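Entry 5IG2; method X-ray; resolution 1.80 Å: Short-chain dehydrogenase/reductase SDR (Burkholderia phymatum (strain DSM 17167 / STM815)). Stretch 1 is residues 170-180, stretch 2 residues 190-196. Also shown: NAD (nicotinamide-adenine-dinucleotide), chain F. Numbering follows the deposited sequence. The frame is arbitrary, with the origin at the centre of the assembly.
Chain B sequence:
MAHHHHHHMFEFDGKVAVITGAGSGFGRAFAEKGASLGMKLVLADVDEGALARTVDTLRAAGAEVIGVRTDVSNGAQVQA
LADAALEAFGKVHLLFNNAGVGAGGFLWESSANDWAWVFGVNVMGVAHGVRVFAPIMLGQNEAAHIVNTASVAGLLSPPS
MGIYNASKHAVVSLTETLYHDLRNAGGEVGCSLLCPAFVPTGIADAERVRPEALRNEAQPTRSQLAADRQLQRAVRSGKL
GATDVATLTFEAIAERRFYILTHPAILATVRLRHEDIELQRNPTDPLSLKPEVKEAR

Stretch 1, residues 170-180: AVVSLTETLYH
Stretch 2 (190-196) GCSLLCP

Residues 170-180 lie within a longer α-helix, with phi/psi near -63/-42 and i to i+4 hydrogen bonds such as Thr175 N to Val171 O (3.0 Å) and Tyr179 N to Thr175 O (2.9 Å); the last, His180 N to Glu176 O, is weak at 3.4 Å. Residues 190-194 are the end of a β-strand that begins earlier in the chain, from phi/psi -155/161 at Cys191 to -126/115 at Leu193, and Cys195 and Pro196 leave it as loop. Helix and strand run nearly antiparallel, their axes 155° apart and 7.9 Å at closest approach. The register sets Thr175 CA 6.5 Å from Leu193 CA and Tyr179 CA 6.0 Å from Cys191 CA, so one helical turn spans two strand residues.

That spacing suits strand alternation: Cys191 and Leu193 point toward the helix, while Ser192 points away. No hydrogen bond crosses the interface; the contacts between the stretches are van der Waals packing. Leu193 (chi1 t, chi2 p) spreads its branched end over the helix, with CD2 3.7 Å from Val172 CG1 and CD1 4.3 Å from Val171 CG1. Both valines are t. Further along, Val172 CG2 lies 4.4 Å from Cys195 SG (chi1 m).

Thr175 (chi1 m) points toward the strand, yet its hydroxyl is satisfied within the helix: OG1 donates to Val171 O at 2.6 Å. A polar residue can thus sit in this buried seam, its CG2 methyl 3.6 Å from Ser192 O and its OG1 3.9 Å from Leu193 CD1.

Cys191 (chi1 p) is compact enough to nestle against the helix backbone. Its SG lies 3.6 Å from Tyr179 N and 3.8 Å from Thr175 O, and also packs 4.0 Å from Leu178 CG and 3.8 Å from Tyr179 CB. Leu178 (t, p) supplies apolar bulk; Tyr179 (t, chi2 -88°) turns its ring edge to Cys191 O. Beyond the strand, Pro196 O approaches NAD C5N at 3.2 Å.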

# COMPACT_ATOMS: atom_id res chain seq x y z
N ALA B 170 43.67 9.65 43.85
CA ALA B 170 45.10 9.62 43.57
C ALA B 170 45.42 10.29 42.23
O ALA B 170 46.36 11.09 42.14
CB ALA B 170 45.60 8.17 43.61
N VAL B 171 44.63 10.00 41.19
CA VAL B 171 44.84 10.63 39.89
C VAL B 171 44.64 12.14 40.00
O VAL B 171 45.42 12.93 39.44
CB VAL B 171 43.91 10.02 38.82
CG1 VAL B 171 44.03 10.78 37.46
CG2 VAL B 171 44.22 8.54 38.64
N VAL B 172 43.60 12.57 40.72
CA VAL B 172 43.35 14.01 40.88
C VAL B 172 44.59 14.70 41.45
O VAL B 172 45.11 15.67 40.87
CB VAL B 172 42.12 14.25 41.77
CG1 VAL B 172 42.07 15.71 42.19
CG2 VAL B 172 40.82 13.89 41.02
N SER B 173 45.08 14.22 42.60
CA SER B 173 46.17 14.93 43.26
C SER B 173 47.49 14.78 42.51
O SER B 173 48.29 15.73 42.48
CB SER B 173 46.34 14.43 44.69
OG SER B 173 47.40 15.13 45.30
N LEU B 174 47.76 13.61 41.92
CA LEU B 174 49.00 13.50 41.16
C LEU B 174 48.99 14.46 39.98
O LEU B 174 50.02 15.04 39.64
CB LEU B 174 49.25 12.05 40.70
CG LEU B 174 48.57 11.43 39.48
CD1 LEU B 174 49.23 11.83 38.16
CD2 LEU B 174 48.61 9.91 39.60
N THR B 175 47.81 14.67 39.38
CA THR B 175 47.74 15.56 38.23
C THR B 175 47.83 17.01 38.68
O THR B 175 48.47 17.83 38.01
CB THR B 175 46.44 15.29 37.44
OG1 THR B 175 46.34 13.88 37.15
CG2 THR B 175 46.41 16.10 36.12
N GLU B 176 47.20 17.35 39.81
CA GLU B 176 47.37 18.68 40.37
C GLU B 176 48.83 18.96 40.67
O GLU B 176 49.32 20.08 40.43
CB GLU B 176 46.52 18.84 41.64
CG GLU B 176 45.02 18.91 41.39
CD GLU B 176 44.20 18.90 42.68
OE1 GLU B 176 44.79 18.73 43.77
OE2 GLU B 176 42.97 19.10 42.60
N THR B 177 49.54 17.97 41.22
CA THR B 177 50.96 18.17 41.51
C THR B 177 51.76 18.31 40.23
O THR B 177 52.68 19.14 40.15
CB THR B 177 51.52 17.01 42.33
OG1 THR B 177 50.63 16.73 43.42
CG2 THR B 177 52.89 17.40 42.87
N LEU B 178 51.45 17.49 39.22
CA LEU B 178 52.13 17.59 37.94
C LEU B 178 51.96 18.99 37.34
O LEU B 178 52.89 19.52 36.72
CB LEU B 178 51.58 16.53 36.99
CG LEU B 178 52.11 16.52 35.55
CD1 LEU B 178 53.60 16.21 35.53
CD2 LEU B 178 51.30 15.51 34.71
N TYR B 179 50.78 19.59 37.53
CA TYR B 179 50.55 20.95 37.04
C TYR B 179 51.58 21.91 37.62
O TYR B 179 52.17 22.72 36.90
CB TYR B 179 49.12 21.40 37.38
CG TYR B 179 48.85 22.86 37.07
CD1 TYR B 179 49.13 23.85 38.00
CD2 TYR B 179 48.34 23.24 35.82
CE1 TYR B 179 48.91 25.19 37.72
CE2 TYR B 179 48.11 24.59 35.53
CZ TYR B 179 48.40 25.55 36.49
OH TYR B 179 48.17 26.89 36.25
N HIS B 180 51.83 21.81 38.93
CA HIS B 180 52.81 22.70 39.54
C HIS B 180 54.23 22.31 39.16
O HIS B 180 55.09 23.19 38.99
CB HIS B 180 52.65 22.68 41.06
CG HIS B 180 51.36 23.27 41.53
ND1 HIS B 180 50.98 24.56 41.24
CD2 HIS B 180 50.36 22.73 42.28
CE1 HIS B 180 49.80 24.80 41.80
NE2 HIS B 180 49.40 23.71 42.43
N GLY B 190 52.12 21.11 29.36
CA GLY B 190 51.10 21.38 30.36
C GLY B 190 50.26 20.15 30.64
O GLY B 190 50.56 19.07 30.12
N CYS B 191 49.21 20.28 31.46
CA CYS B 191 48.39 19.11 31.73
C CYS B 191 46.98 19.53 32.14
O CYS B 191 46.74 20.67 32.52
CB CYS B 191 49.05 18.22 32.79
SG CYS B 191 49.15 18.95 34.44
N SER B 192 46.05 18.58 32.03
CA SER B 192 44.66 18.79 32.40
C SER B 192 44.12 17.55 33.11
O SER B 192 44.64 16.44 32.96
CB SER B 192 43.77 19.10 31.20
OG SER B 192 44.18 20.28 30.51
N LEU B 193 43.04 17.75 33.85
CA LEU B 193 42.45 16.73 34.69
C LEU B 193 40.98 16.60 34.31
O LEU B 193 40.20 17.53 34.53
CB LEU B 193 42.61 17.09 36.17
CG LEU B 193 41.95 16.19 37.22
CD1 LEU B 193 42.53 14.77 37.17
CD2 LEU B 193 42.07 16.80 38.62
N LEU B 194 40.59 15.45 33.77
CA LEU B 194 39.23 15.21 33.28
C LEU B 194 38.42 14.46 34.34
O LEU B 194 38.79 13.34 34.73
CB LEU B 194 39.27 14.43 31.97
CG LEU B 194 37.93 14.00 31.37
CD1 LEU B 194 37.09 15.22 31.03
CD2 LEU B 194 38.18 13.15 30.14
N CYS B 195 37.29 15.05 34.77
CA CYS B 195 36.47 14.52 35.86
C CYS B 195 35.00 14.40 35.46
O CYS B 195 34.16 15.21 35.88
CB CYS B 195 36.59 15.39 37.11
SG CYS B 195 38.27 15.50 37.79
N PRO B 196 34.65 13.38 34.67
CA PRO B 196 33.26 13.23 34.22
C PRO B 196 32.40 12.49 35.23
O PRO B 196 32.89 11.75 36.09
CB PRO B 196 33.38 12.40 32.93
CG PRO B 196 34.86 12.30 32.66
CD PRO B 196 35.53 12.44 33.98
PA NAD F . 35.50 1.77 28.67
O1A NAD F . 35.40 0.42 29.27
O2A NAD F . 34.49 2.01 27.53
O5B NAD F . 36.95 2.12 28.13
C5B NAD F . 38.12 1.88 28.95
C4B NAD F . 39.08 1.09 28.11
O4B NAD F . 40.29 0.85 28.87
C3B NAD F . 38.58 -0.28 27.64
O3B NAD F . 38.65 -0.40 26.22
C2B NAD F . 39.53 -1.28 28.32
O2B NAD F . 39.82 -2.41 27.50
C1B NAD F . 40.78 -0.42 28.50
N9A NAD F . 41.70 -0.90 29.52
C8A NAD F . 41.38 -1.43 30.74
N7A NAD F . 42.41 -1.89 31.41
C5A NAD F . 43.49 -1.63 30.57
C6A NAD F . 44.86 -1.88 30.69
N6A NAD F . 45.41 -2.56 31.71
N1A NAD F . 45.67 -1.46 29.70
C2A NAD F . 45.12 -0.84 28.64
N3A NAD F . 43.83 -0.57 28.41
C4A NAD F . 43.06 -1.00 29.41
O3 NAD F . 35.28 2.87 29.79
PN NAD F . 35.45 4.46 29.78
O1N NAD F . 35.63 4.94 28.39
O2N NAD F . 34.34 5.01 30.59
O5D NAD F . 36.81 4.57 30.60
C5D NAD F . 37.77 5.61 30.31
C4D NAD F . 38.11 6.31 31.61
O4D NAD F . 37.00 7.13 32.04
C3D NAD F . 38.44 5.39 32.79
O3D NAD F . 39.59 5.89 33.48
C2D NAD F . 37.21 5.52 33.68
O2D NAD F . 37.54 5.26 35.04
C1D NAD F . 36.86 6.97 33.42
N1N NAD F . 35.45 7.44 33.82
C2N NAD F . 34.39 6.85 33.25
C3N NAD F . 33.11 7.27 33.56
C7N NAD F . 31.88 6.78 32.85
O7N NAD F . 30.77 6.93 33.38
N7N NAD F . 32.05 6.09 31.73
C4N NAD F . 32.95 8.32 34.46
C5N NAD F . 34.06 8.91 35.03
C6N NAD F . 35.32 8.45 34.70